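Local coordinates for uncharacterized protein TCIL3000_10_9440 (Trypanosoma congolense, PDB 5KMX) that is of unknown function but is an insect-stage, membrane-spanning surface antigen whose bilobed ectodomain, the part modelled here, may act as a sensor, at residues Tyr57-Leu62 and Ser197-Leu202; Ala156-Val161 and Ile186-Glu191; Gly31-Glu36 and Val75-Asn80; Gln83-Arg88 and Tyr170-Lys175. One frame throughout, in Å; residues are numbered along the deposited sequence.

Interaction 1: residues Tyr57-Leu62 and Ser197-Leu202; sequences YTEATL and SVNVRL
From T58 paired with L202 to L62 paired with V198, strands 57-62 and 197-202 run antiparallel, their axes 4.5 Å apart at closest approach, and the T58-L202, A60-V200 and L62-V198 pairs carry two backbone hydrogen bonds each. Between them E59 faces R201 and T61 faces N199 as non-hydrogen-bonded pairs.

The polar side is built around Y57 and R201. The ring of Y57 and the guanidinium of R201 lie nearly flat on one another, planes 11° apart, with NE above one ring face near the rim and the phenol OH over the middle of the guanidinium. The overlap is shifted, R201 CZ sitting 4.3 Å from the centroid of the Y57 ring, an off-centre cation-pi contact. R201 NH1 is also hydrogen-bonded to Y203 OH, which helps hold the guanidinium over the ring. With CG of Y57 between its backbone N and carbonyl carbon (chi1 61°), the ring swings across to R201. N199 ND2 gives a hydrogen bond of 3.2 Å to E59 OE2, meeting the carboxylate on its anti side; E59 OE1 is paired with R41, so both oxygens are held.

The reverse side is largely apolar, the T58 hydroxyl bonded to the W29 carbonyl. T58 CG2 lies alongside L202 CB at 3.7 Å, and L62 CD2 meets V200 CG2 at 3.8 Å. F33 of strand 31-33 covers A60, L62, V200 and L202 here. At its other edge strand 57-62 bonds to strand 36-45, while N199 and R201 bond to strand 145-165, placing this pair in the interior of the large mixed sheet.

Interaction 2: residues Ala156-Val161 and Ile186-Glu191; sequences ATLYLV and ISQGYE
A156 and T157 both turn their N-H groups to one acceptor, the carbonyl oxygen of G189, and the tight part of the contact is built on this. A156 N reaches G189 O at 2.8 Å and T157 N reaches the same oxygen at 3.1 Å, the second on a lone pair in the carbonyl plane. G189 N returns a 3.0 Å bond to T157 O.

Next along strand 156-161, the side chain of Q188 takes over where backbone pairing ends. Its chain bends at chi2 (-64°) and brings OE1 to 2.9 Å from Y159 N in a nearly straight bond, although the donor stands well above the amide plane. The same oxygen lies in the plane of the Y159 ring at its edge, 3.4 Å from CD1, and the amide and ring planes are only 13° apart. L158 CD1 lies over a face of the Q188 amide, 3.6 Å from CD, while Y159 meets its OE1 edge; NE2 is bonded to the carbonyl of D185.

The other end is looser. E191, partly exposed, is extended beyond CG and lays the outer part of its chain, CG and the carboxylate, against A156 CB, CD lying 3.4 Å away, a contact without a polar bond. On the partly exposed side T157 leans on N199 and R201, and Y159, beyond its Q188 contact, on R201 and Y203.

Two residues facing one across an antiparallel pair make this a classic beta bulge. It sits where the short strand 189-191 joins one edge of the long strand 145-165, whose other edge pairs in parallel with strand 197-204.

Interaction 3: residues Gly31-Glu36 and Val75-Asn80; sequences GRFNTE and VVVNIN
The ring of F33 lies among three side chains of strand 75-79: I79 CD1 over one face, 4.0 Å from CE2, and V75 CG1 at the edge near the ring plane, 4.1 Å from CD1. V77 runs alongside F33, pointing the same way, and its CG1 comes within 3.9 Å of CE1. A38 of strand 36-45 also touches this phenylalanine.

The second flat group is the amide of N34. Its OD1 takes the N-H of V76 at 2.6 Å, the donor tilted from the amide plane, while ND2 is bonded to the carbonyl of T74. N34 N itself gives an almost straight bond, 175° at the hydrogen, to V76 O. Upstream the antiparallel ladder continues: R32 and N78 exchange backbone bonds, and G31 CA approaches N78 O in a CA-H...O contact.

N34 also begins the corner of a type II' turn, F33 to E36, which sends the chain into strand 36-45. The chemistry therefore divides broadly: hydrocarbon on the buried F33 face, R32 (its NE bonded to N37) and N78 with V76 on the other, and at the strand's end a side-chain carbonyl standing in for a backbone acceptor, extending the hydrogen bonding to V76 as the main chain turns off.

Interaction 4: residues Gln83-Arg88 and Tyr170-Lys175; sequences QPFTRR and YRESDK
E172 lies directly over F85, its CB 3.5 Å from the ring centroid and 5° off the normal, a CH-pi contact over the middle of the face. From there the side chain runs out, extended beyond CG, across the ring, and CD comes within 3.4 Å of F85 CD2. F85 CG stands between its backbone N and carbonyl carbon (chi1 64°), which turns the ring up beneath the glutamate. Past the ring, the carboxylate OE2 meets R87 NH2 at 3.5 Å, in a weak salt bridge that is nevertheless well aligned: the oxygen lies in the guanidinium plane at its edge.

At the other end, Q83 N gives a nearly straight 2.8 Å bond to Y170 O, arriving from above the carbonyl plane. The Q83 amide reaches on over the R171 chain, NE2 lying 3.9 Å from R171 CB.

A second shell fixes these groups. R87 NH1 is bonded to the carbonyl of Q177, a stronger hold than the one on E172, and R87 also packs on L160. R171 NH2 bridges to D174 OD2 at 2.9 Å within its own segment. The Y170 ring meets W29 edge-to-face, and S173 OG is bonded to E205.

Strands 85-88 and 170-172 run in roughly the same direction but are not paired, their axes 8.8 Å apart and inclined at 25°. Strand 169-172 is the return arm of the hairpin that strand 145-165 begins. The contact thus joins two strands that both pair antiparallel with strand 145-165, through the E172 side chain and the Q83 N to Y170 O bond.

Overall arrangement
All four interactions belong to one large mixed sheet. Interactions 1 and 2 are the buried ones, and strand 145-165 joins them by bonding to strand 197-204 through L158 N to N199 O and L160 N to R201 O. Interactions 3 and 4 lie farther out and are partly buried; strands 72-79 and 85-100 link them as neighbours, V75 N bonding to R87 O and V77 N to F85 O. Interaction 1 is a full ladder, interaction 3 a shorter one ending in a turn, interaction 2 a bulged edge, and interaction 4 depends mostly on side chains. Apolar groups tie the set together: L158 meets V75, and L160 meets V77 and F85.

Interaction 1: residues Tyr57-Leu62 and Ser197-Leu202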
# COMPACT_ATOMS: atom_id res chain seq x y z
N TYR A 57 -4.24 -12.64 5.14
CA TYR A 57 -4.80 -11.41 5.69
C TYR A 57 -6.32 -11.51 5.74
O TYR A 57 -6.92 -12.34 5.05
CB TYR A 57 -4.38 -10.21 4.84
CG TYR A 57 -4.85 -10.29 3.41
CD1 TYR A 57 -6.12 -9.85 3.04
CD2 TYR A 57 -4.02 -10.79 2.41
CE1 TYR A 57 -6.55 -9.92 1.73
CE2 TYR A 57 -4.44 -10.86 1.10
CZ TYR A 57 -5.71 -10.43 0.76
OH TYR A 57 -6.13 -10.50 -0.54
N THR A 58 -6.94 -10.67 6.56
CA THR A 58 -8.40 -10.57 6.61
C THR A 58 -8.80 -9.27 5.93
O THR A 58 -8.09 -8.27 6.03
CB THR A 58 -8.93 -10.63 8.06
OG1 THR A 58 -10.36 -10.70 8.05
CG2 THR A 58 -8.49 -9.40 8.85
N GLU A 59 -9.94 -9.27 5.24
CA GLU A 59 -10.31 -8.13 4.41
C GLU A 59 -11.82 -7.92 4.30
O GLU A 59 -12.62 -8.77 4.68
CB GLU A 59 -9.72 -8.29 3.00
CG GLU A 59 -10.22 -9.52 2.23
CD GLU A 59 -11.60 -9.33 1.62
OE1 GLU A 59 -12.38 -10.31 1.59
OE2 GLU A 59 -11.91 -8.21 1.17
N ALA A 60 -12.18 -6.76 3.75
CA ALA A 60 -13.56 -6.44 3.44
C ALA A 60 -13.59 -5.29 2.43
O ALA A 60 -12.61 -4.58 2.27
CB ALA A 60 -14.33 -6.07 4.70
N THR A 61 -14.73 -5.14 1.76
CA THR A 61 -14.92 -4.04 0.82
C THR A 61 -15.83 -2.99 1.45
O THR A 61 -17.00 -3.24 1.69
CB THR A 61 -15.53 -4.52 -0.51
OG1 THR A 61 -14.65 -5.45 -1.14
CG2 THR A 61 -15.77 -3.35 -1.45
N LEU A 62 -15.27 -1.81 1.71
CA LEU A 62 -16.02 -0.72 2.34
C LEU A 62 -16.58 0.24 1.30
O LEU A 62 -15.82 0.81 0.51
CB LEU A 62 -15.13 0.04 3.32
CG LEU A 62 -15.18 -0.43 4.78
CD1 LEU A 62 -14.86 -1.91 4.88
CD2 LEU A 62 -14.23 0.40 5.63
N SER A 197 -15.90 2.30 -3.84
CA SER A 197 -15.64 1.53 -2.63
C SER A 197 -14.14 1.34 -2.42
O SER A 197 -13.36 1.38 -3.37
CB SER A 197 -16.33 0.17 -2.70
OG SER A 197 -15.70 -0.67 -3.65
N VAL A 198 -13.75 1.15 -1.16
CA VAL A 198 -12.35 0.93 -0.79
C VAL A 198 -12.18 -0.46 -0.18
O VAL A 198 -12.96 -0.87 0.68
CB VAL A 198 -11.85 1.99 0.20
CG1 VAL A 198 -10.42 1.70 0.63
CG2 VAL A 198 -11.95 3.38 -0.42
N ASN A 199 -11.15 -1.17 -0.63
CA ASN A 199 -10.85 -2.50 -0.12
C ASN A 199 -9.87 -2.44 1.05
O ASN A 199 -8.73 -1.99 0.89
CB ASN A 199 -10.29 -3.38 -1.24
CG ASN A 199 -9.98 -4.79 -0.77
OD1 ASN A 199 -8.84 -5.24 -0.85
ND2 ASN A 199 -10.99 -5.50 -0.29
N VAL A 200 -10.31 -2.90 2.22
CA VAL A 200 -9.49 -2.84 3.43
C VAL A 200 -8.89 -4.21 3.73
O VAL A 200 -9.56 -5.23 3.58
CB VAL A 200 -10.31 -2.36 4.64
CG1 VAL A 200 -9.44 -2.28 5.88
CG2 VAL A 200 -10.94 -1.01 4.34
N ARG A 201 -7.64 -4.21 4.17
CA ARG A 201 -6.92 -5.45 4.48
C ARG A 201 -6.09 -5.29 5.76
O ARG A 201 -5.45 -4.27 5.97
CB ARG A 201 -6.01 -5.84 3.31
CG ARG A 201 -6.78 -6.32 2.09
CD ARG A 201 -6.11 -5.92 0.78
NE ARG A 201 -4.93 -6.74 0.48
CZ ARG A 201 -4.59 -7.15 -0.74
NH1 ARG A 201 -3.50 -7.88 -0.92
NH2 ARG A 201 -5.34 -6.84 -1.80
N LEU A 202 -6.13 -6.32 6.60
CA LEU A 202 -5.36 -6.34 7.85
C LEU A 202 -4.35 -7.48 7.83
O LEU A 202 -4.72 -8.64 7.69
CB LEU A 202 -6.29 -6.47 9.05
CG LEU A 202 -5.62 -6.60 10.43
CD1 LEU A 202 -4.82 -5.35 10.76
CD2 LEU A 202 -6.66 -6.88 11.51

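Interaction 2: residues Ala156-Val161 and Ile186-Glu191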
# COMPACT_ATOMS: atom_id res chain seq x y z
N ALA A 156 -7.89 3.32 -3.07
CA ALA A 156 -8.59 2.16 -3.60
C ALA A 156 -8.44 0.97 -2.66
O ALA A 156 -9.42 0.27 -2.37
CB ALA A 156 -8.05 1.80 -4.98
N THR A 157 -7.22 0.74 -2.18
CA THR A 157 -6.93 -0.38 -1.29
C THR A 157 -6.16 0.09 -0.06
O THR A 157 -5.17 0.82 -0.18
CB THR A 157 -6.12 -1.47 -2.01
OG1 THR A 157 -6.78 -1.82 -3.24
CG2 THR A 157 -5.98 -2.70 -1.14
N LEU A 158 -6.62 -0.33 1.11
CA LEU A 158 -6.05 0.10 2.39
C LEU A 158 -5.45 -1.08 3.14
O LEU A 158 -6.15 -2.03 3.49
CB LEU A 158 -7.13 0.78 3.24
CG LEU A 158 -6.66 1.38 4.57
CD1 LEU A 158 -5.76 2.58 4.33
CD2 LEU A 158 -7.86 1.77 5.43
N TYR A 159 -4.14 -1.01 3.40
CA TYR A 159 -3.43 -2.06 4.11
C TYR A 159 -3.17 -1.67 5.57
O TYR A 159 -2.62 -0.60 5.84
CB TYR A 159 -2.10 -2.38 3.43
CG TYR A 159 -2.21 -2.67 1.95
CD1 TYR A 159 -2.38 -1.63 1.03
CD2 TYR A 159 -2.13 -3.96 1.46
CE1 TYR A 159 -2.48 -1.88 -0.32
CE2 TYR A 159 -2.22 -4.22 0.10
CZ TYR A 159 -2.39 -3.18 -0.78
OH TYR A 159 -2.49 -3.43 -2.13
N LEU A 160 -3.57 -2.54 6.49
CA LEU A 160 -3.33 -2.33 7.91
C LEU A 160 -2.49 -3.48 8.46
O LEU A 160 -2.54 -4.59 7.93
CB LEU A 160 -4.65 -2.21 8.68
CG LEU A 160 -5.62 -1.16 8.15
CD1 LEU A 160 -6.95 -1.23 8.89
CD2 LEU A 160 -5.02 0.24 8.26
N VAL A 161 -1.73 -3.21 9.52
CA VAL A 161 -0.85 -4.22 10.11
C VAL A 161 -1.05 -4.30 11.62
O VAL A 161 -0.98 -3.30 12.33
CB VAL A 161 0.63 -3.91 9.82
CG1 VAL A 161 1.52 -5.01 10.39
CG2 VAL A 161 0.85 -3.76 8.33
N ILE A 186 0.00 6.83 4.60
CA ILE A 186 -0.48 7.09 3.25
C ILE A 186 0.12 6.15 2.21
O ILE A 186 -0.18 6.25 1.02
CB ILE A 186 -0.18 8.55 2.83
CG1 ILE A 186 1.31 8.85 2.96
CG2 ILE A 186 -0.98 9.52 3.68
CD1 ILE A 186 1.76 10.07 2.19
N SER A 187 0.98 5.23 2.66
CA SER A 187 1.57 4.25 1.76
C SER A 187 0.53 3.20 1.38
O SER A 187 0.64 2.03 1.77
CB SER A 187 2.79 3.58 2.41
OG SER A 187 3.74 4.55 2.82
N GLN A 188 -0.48 3.61 0.62
CA GLN A 188 -1.60 2.74 0.27
C GLN A 188 -1.80 2.66 -1.24
O GLN A 188 -1.11 3.34 -2.00
CB GLN A 188 -2.89 3.24 0.95
CG GLN A 188 -2.73 3.58 2.43
CD GLN A 188 -2.37 2.38 3.28
OE1 GLN A 188 -2.42 1.24 2.83
NE2 GLN A 188 -1.99 2.63 4.54
N GLY A 189 -2.74 1.82 -1.66
CA GLY A 189 -3.05 1.66 -3.07
C GLY A 189 -3.94 2.80 -3.55
O GLY A 189 -5.15 2.79 -3.31
N TYR A 190 -3.33 3.77 -4.22
CA TYR A 190 -4.06 4.92 -4.75
C TYR A 190 -4.18 4.83 -6.27
O TYR A 190 -3.23 4.44 -6.95
CB TYR A 190 -3.37 6.23 -4.35
CG TYR A 190 -3.62 6.64 -2.92
CD1 TYR A 190 -2.84 6.16 -1.88
CD2 TYR A 190 -4.65 7.52 -2.61
CE1 TYR A 190 -3.08 6.54 -0.57
CE2 TYR A 190 -4.90 7.91 -1.31
CZ TYR A 190 -4.11 7.42 -0.29
OH TYR A 190 -4.35 7.80 1.01
N GLU A 191 -5.34 5.20 -6.80
CA GLU A 191 -5.62 5.12 -8.23
C GLU A 191 -5.89 6.50 -8.84
O GLU A 191 -6.36 7.40 -8.15
CB GLU A 191 -6.82 4.21 -8.49
CG GLU A 191 -6.56 2.73 -8.24
CD GLU A 191 -7.81 1.88 -8.39
OE1 GLU A 191 -7.68 0.67 -8.66
OE2 GLU A 191 -8.92 2.43 -8.23

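Interaction 3: residues Gly31-Glu36 and Val75-Asn80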
# COMPACT_ATOMS: atom_id res chain seq x y z
N GLY A 31 -14.40 -10.86 11.92
CA GLY A 31 -14.89 -9.69 12.60
C GLY A 31 -15.51 -8.72 11.62
O GLY A 31 -16.19 -9.14 10.68
N ARG A 32 -15.27 -7.43 11.82
CA ARG A 32 -15.82 -6.42 10.94
C ARG A 32 -14.91 -5.21 10.76
O ARG A 32 -14.23 -4.78 11.69
CB ARG A 32 -17.17 -5.94 11.48
CG ARG A 32 -18.25 -7.01 11.45
CD ARG A 32 -19.60 -6.48 11.88
NE ARG A 32 -20.66 -7.45 11.66
CZ ARG A 32 -21.86 -7.41 12.23
NH1 ARG A 32 -22.16 -6.44 13.07
NH2 ARG A 32 -22.76 -8.35 11.95
N PHE A 33 -14.89 -4.70 9.53
CA PHE A 33 -14.35 -3.39 9.23
C PHE A 33 -15.54 -2.45 9.05
O PHE A 33 -16.29 -2.59 8.09
CB PHE A 33 -13.48 -3.42 7.96
CG PHE A 33 -12.22 -4.22 8.11
CD1 PHE A 33 -11.09 -3.65 8.68
CD2 PHE A 33 -12.16 -5.53 7.68
CE1 PHE A 33 -9.92 -4.39 8.82
CE2 PHE A 33 -10.99 -6.27 7.81
CZ PHE A 33 -9.88 -5.69 8.38
N ASN A 34 -15.71 -1.52 9.99
CA ASN A 34 -16.92 -0.71 10.06
C ASN A 34 -18.16 -1.60 10.13
O ASN A 34 -18.39 -2.27 11.14
CB ASN A 34 -17.01 0.25 8.87
CG ASN A 34 -16.05 1.41 8.98
OD1 ASN A 34 -15.36 1.57 9.99
ND2 ASN A 34 -16.00 2.24 7.94
N THR A 35 -18.95 -1.62 9.06
CA THR A 35 -20.21 -2.35 9.02
C THR A 35 -20.03 -3.75 8.44
O THR A 35 -20.73 -4.69 8.81
CB THR A 35 -21.27 -1.57 8.20
OG1 THR A 35 -21.98 -0.68 9.06
CG2 THR A 35 -22.27 -2.50 7.51
N GLU A 36 -19.07 -3.88 7.53
CA GLU A 36 -18.93 -5.08 6.71
C GLU A 36 -18.22 -6.21 7.43
O GLU A 36 -17.27 -5.99 8.19
CB GLU A 36 -18.16 -4.73 5.43
CG GLU A 36 -18.65 -3.45 4.75
CD GLU A 36 -20.09 -3.55 4.27
OE1 GLU A 36 -20.71 -2.49 4.05
OE2 GLU A 36 -20.59 -4.68 4.11
N VAL A 75 -12.06 4.18 9.39
CA VAL A 75 -12.33 2.75 9.47
C VAL A 75 -12.16 2.26 10.90
O VAL A 75 -11.12 2.51 11.53
CB VAL A 75 -11.41 1.94 8.54
CG1 VAL A 75 -11.68 0.44 8.70
CG2 VAL A 75 -11.60 2.36 7.09
N VAL A 76 -13.16 1.56 11.41
CA VAL A 76 -13.10 0.97 12.74
C VAL A 76 -12.81 -0.52 12.62
O VAL A 76 -13.59 -1.26 12.01
CB VAL A 76 -14.42 1.19 13.52
CG1 VAL A 76 -14.26 0.75 14.96
CG2 VAL A 76 -14.84 2.65 13.46
N VAL A 77 -11.70 -0.95 13.20
CA VAL A 77 -11.25 -2.33 13.06
C VAL A 77 -11.63 -3.16 14.28
O VAL A 77 -11.05 -3.00 15.36
CB VAL A 77 -9.72 -2.40 12.86
CG1 VAL A 77 -9.27 -3.83 12.61
CG2 VAL A 77 -9.31 -1.50 11.70
N ASN A 78 -12.60 -4.05 14.10
CA ASN A 78 -13.04 -4.96 15.15
C ASN A 78 -12.84 -6.42 14.75
O ASN A 78 -13.79 -7.12 14.41
CB ASN A 78 -14.51 -4.71 15.49
CG ASN A 78 -14.72 -3.42 16.26
OD1 ASN A 78 -14.09 -3.20 17.30
ND2 ASN A 78 -15.60 -2.56 15.76
N ILE A 79 -11.58 -6.86 14.79
CA ILE A 79 -11.21 -8.21 14.38
C ILE A 79 -10.82 -9.05 15.59
O ILE A 79 -10.14 -8.57 16.50
CB ILE A 79 -10.04 -8.18 13.38
CG1 ILE A 79 -10.42 -7.38 12.13
CG2 ILE A 79 -9.61 -9.59 13.00
CD1 ILE A 79 -11.60 -7.94 11.36
N ASN A 80 -11.25 -10.31 15.60
CA ASN A 80 -11.00 -11.20 16.73
C ASN A 80 -9.51 -11.37 17.02
O ASN A 80 -8.70 -11.47 16.10
CB ASN A 80 -11.63 -12.57 16.48
CG ASN A 80 -13.11 -12.47 16.15
OD1 ASN A 80 -13.60 -13.15 15.24
ND2 ASN A 80 -13.83 -11.62 16.87

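Interaction 4: residues Gln83-Arg88 and Tyr170-Lys175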
# COMPACT_ATOMS: atom_id res chain seq x y z
N GLN A 83 -6.72 -6.28 19.31
CA GLN A 83 -7.22 -5.16 20.09
C GLN A 83 -7.73 -4.09 19.13
O GLN A 83 -6.98 -3.59 18.30
CB GLN A 83 -6.12 -4.60 20.99
CG GLN A 83 -5.68 -5.56 22.10
CD GLN A 83 -4.55 -5.02 22.96
OE1 GLN A 83 -3.98 -5.75 23.77
NE2 GLN A 83 -4.22 -3.74 22.79
N PRO A 84 -9.03 -3.75 19.24
CA PRO A 84 -9.63 -2.89 18.21
C PRO A 84 -9.01 -1.50 18.16
O PRO A 84 -8.46 -1.03 19.15
CB PRO A 84 -11.10 -2.82 18.64
CG PRO A 84 -11.07 -3.03 20.11
CD PRO A 84 -9.97 -4.03 20.33
N PHE A 85 -9.10 -0.87 16.99
CA PHE A 85 -8.55 0.46 16.79
C PHE A 85 -9.26 1.15 15.63
O PHE A 85 -10.00 0.51 14.89
CB PHE A 85 -7.04 0.40 16.54
CG PHE A 85 -6.66 -0.33 15.28
CD1 PHE A 85 -6.58 -1.71 15.26
CD2 PHE A 85 -6.37 0.37 14.12
CE1 PHE A 85 -6.22 -2.38 14.10
CE2 PHE A 85 -6.01 -0.29 12.96
CZ PHE A 85 -5.93 -1.67 12.95
N THR A 86 -9.03 2.45 15.50
CA THR A 86 -9.59 3.23 14.41
C THR A 86 -8.47 3.78 13.54
O THR A 86 -7.40 4.11 14.05
CB THR A 86 -10.46 4.40 14.92
OG1 THR A 86 -11.41 3.91 15.88
CG2 THR A 86 -11.19 5.08 13.77
N ARG A 87 -8.71 3.86 12.24
CA ARG A 87 -7.75 4.44 11.31
C ARG A 87 -8.44 5.45 10.41
O ARG A 87 -9.50 5.18 9.85
CB ARG A 87 -7.08 3.36 10.46
CG ARG A 87 -6.19 3.90 9.34
CD ARG A 87 -5.00 4.68 9.89
NE ARG A 87 -4.08 3.81 10.61
CZ ARG A 87 -3.10 3.11 10.04
NH1 ARG A 87 -2.90 3.18 8.73
NH2 ARG A 87 -2.32 2.34 10.78
N ARG A 88 -7.82 6.62 10.27
CA ARG A 88 -8.29 7.65 9.36
C ARG A 88 -7.29 7.81 8.22
O ARG A 88 -6.09 7.89 8.46
CB ARG A 88 -8.49 8.97 10.10
CG ARG A 88 -9.53 9.87 9.47
CD ARG A 88 -9.88 11.01 10.40
NE ARG A 88 -8.92 12.11 10.32
CZ ARG A 88 -8.80 13.07 11.24
NH1 ARG A 88 -9.55 13.05 12.33
NH2 ARG A 88 -7.90 14.03 11.07
N TYR A 170 -3.30 -9.49 19.50
CA TYR A 170 -2.64 -8.58 18.57
C TYR A 170 -3.06 -7.14 18.84
O TYR A 170 -3.97 -6.87 19.62
CB TYR A 170 -2.96 -8.96 17.12
CG TYR A 170 -2.43 -10.32 16.72
CD1 TYR A 170 -1.16 -10.46 16.18
CD2 TYR A 170 -3.20 -11.47 16.88
CE1 TYR A 170 -0.67 -11.70 15.82
CE2 TYR A 170 -2.72 -12.71 16.52
CZ TYR A 170 -1.45 -12.82 15.99
OH TYR A 170 -0.97 -14.06 15.63
N ARG A 171 -2.37 -6.22 18.17
CA ARG A 171 -2.57 -4.80 18.36
C ARG A 171 -1.95 -4.10 17.16
O ARG A 171 -0.95 -4.58 16.62
CB ARG A 171 -1.93 -4.35 19.68
CG ARG A 171 -1.70 -2.85 19.84
CD ARG A 171 -0.83 -2.58 21.06
NE ARG A 171 0.06 -1.44 20.85
CZ ARG A 171 1.27 -1.32 21.38
NH1 ARG A 171 1.77 -2.28 22.16
NH2 ARG A 171 2.00 -0.24 21.12
N GLU A 172 -2.53 -2.99 16.72
CA GLU A 172 -2.07 -2.34 15.49
C GLU A 172 -0.60 -1.96 15.61
O GLU A 172 -0.16 -1.43 16.63
CB GLU A 172 -2.93 -1.11 15.15
CG GLU A 172 -2.60 0.18 15.90
CD GLU A 172 -3.30 1.39 15.30
OE1 GLU A 172 -4.00 2.10 16.05
OE2 GLU A 172 -3.14 1.62 14.08
N SER A 173 0.15 -2.25 14.56
CA SER A 173 1.59 -2.02 14.55
C SER A 173 1.91 -0.53 14.51
O SER A 173 1.39 0.21 13.68
CB SER A 173 2.23 -2.72 13.35
OG SER A 173 3.60 -2.41 13.26
N ASP A 174 2.79 -0.11 15.42
CA ASP A 174 3.25 1.28 15.43
C ASP A 174 4.22 1.53 14.29
O ASP A 174 4.13 2.54 13.60
CB ASP A 174 3.91 1.60 16.77
CG ASP A 174 2.92 1.68 17.92
OD1 ASP A 174 1.79 2.17 17.70
OD2 ASP A 174 3.28 1.26 19.04
N LYS A 175 5.14 0.60 14.08
CA LYS A 175 6.18 0.76 13.07
C LYS A 175 5.63 0.58 11.66
O LYS A 175 6.00 1.32 10.75
CB LYS A 175 7.32 -0.24 13.32
CG LYS A 175 8.02 -0.06 14.67
CD LYS A 175 8.71 1.30 14.78
CE LYS A 175 8.46 1.97 16.12
NZ LYS A 175 8.38 3.45 16.00
O HOH W 1 -4.86 -2.45 18.22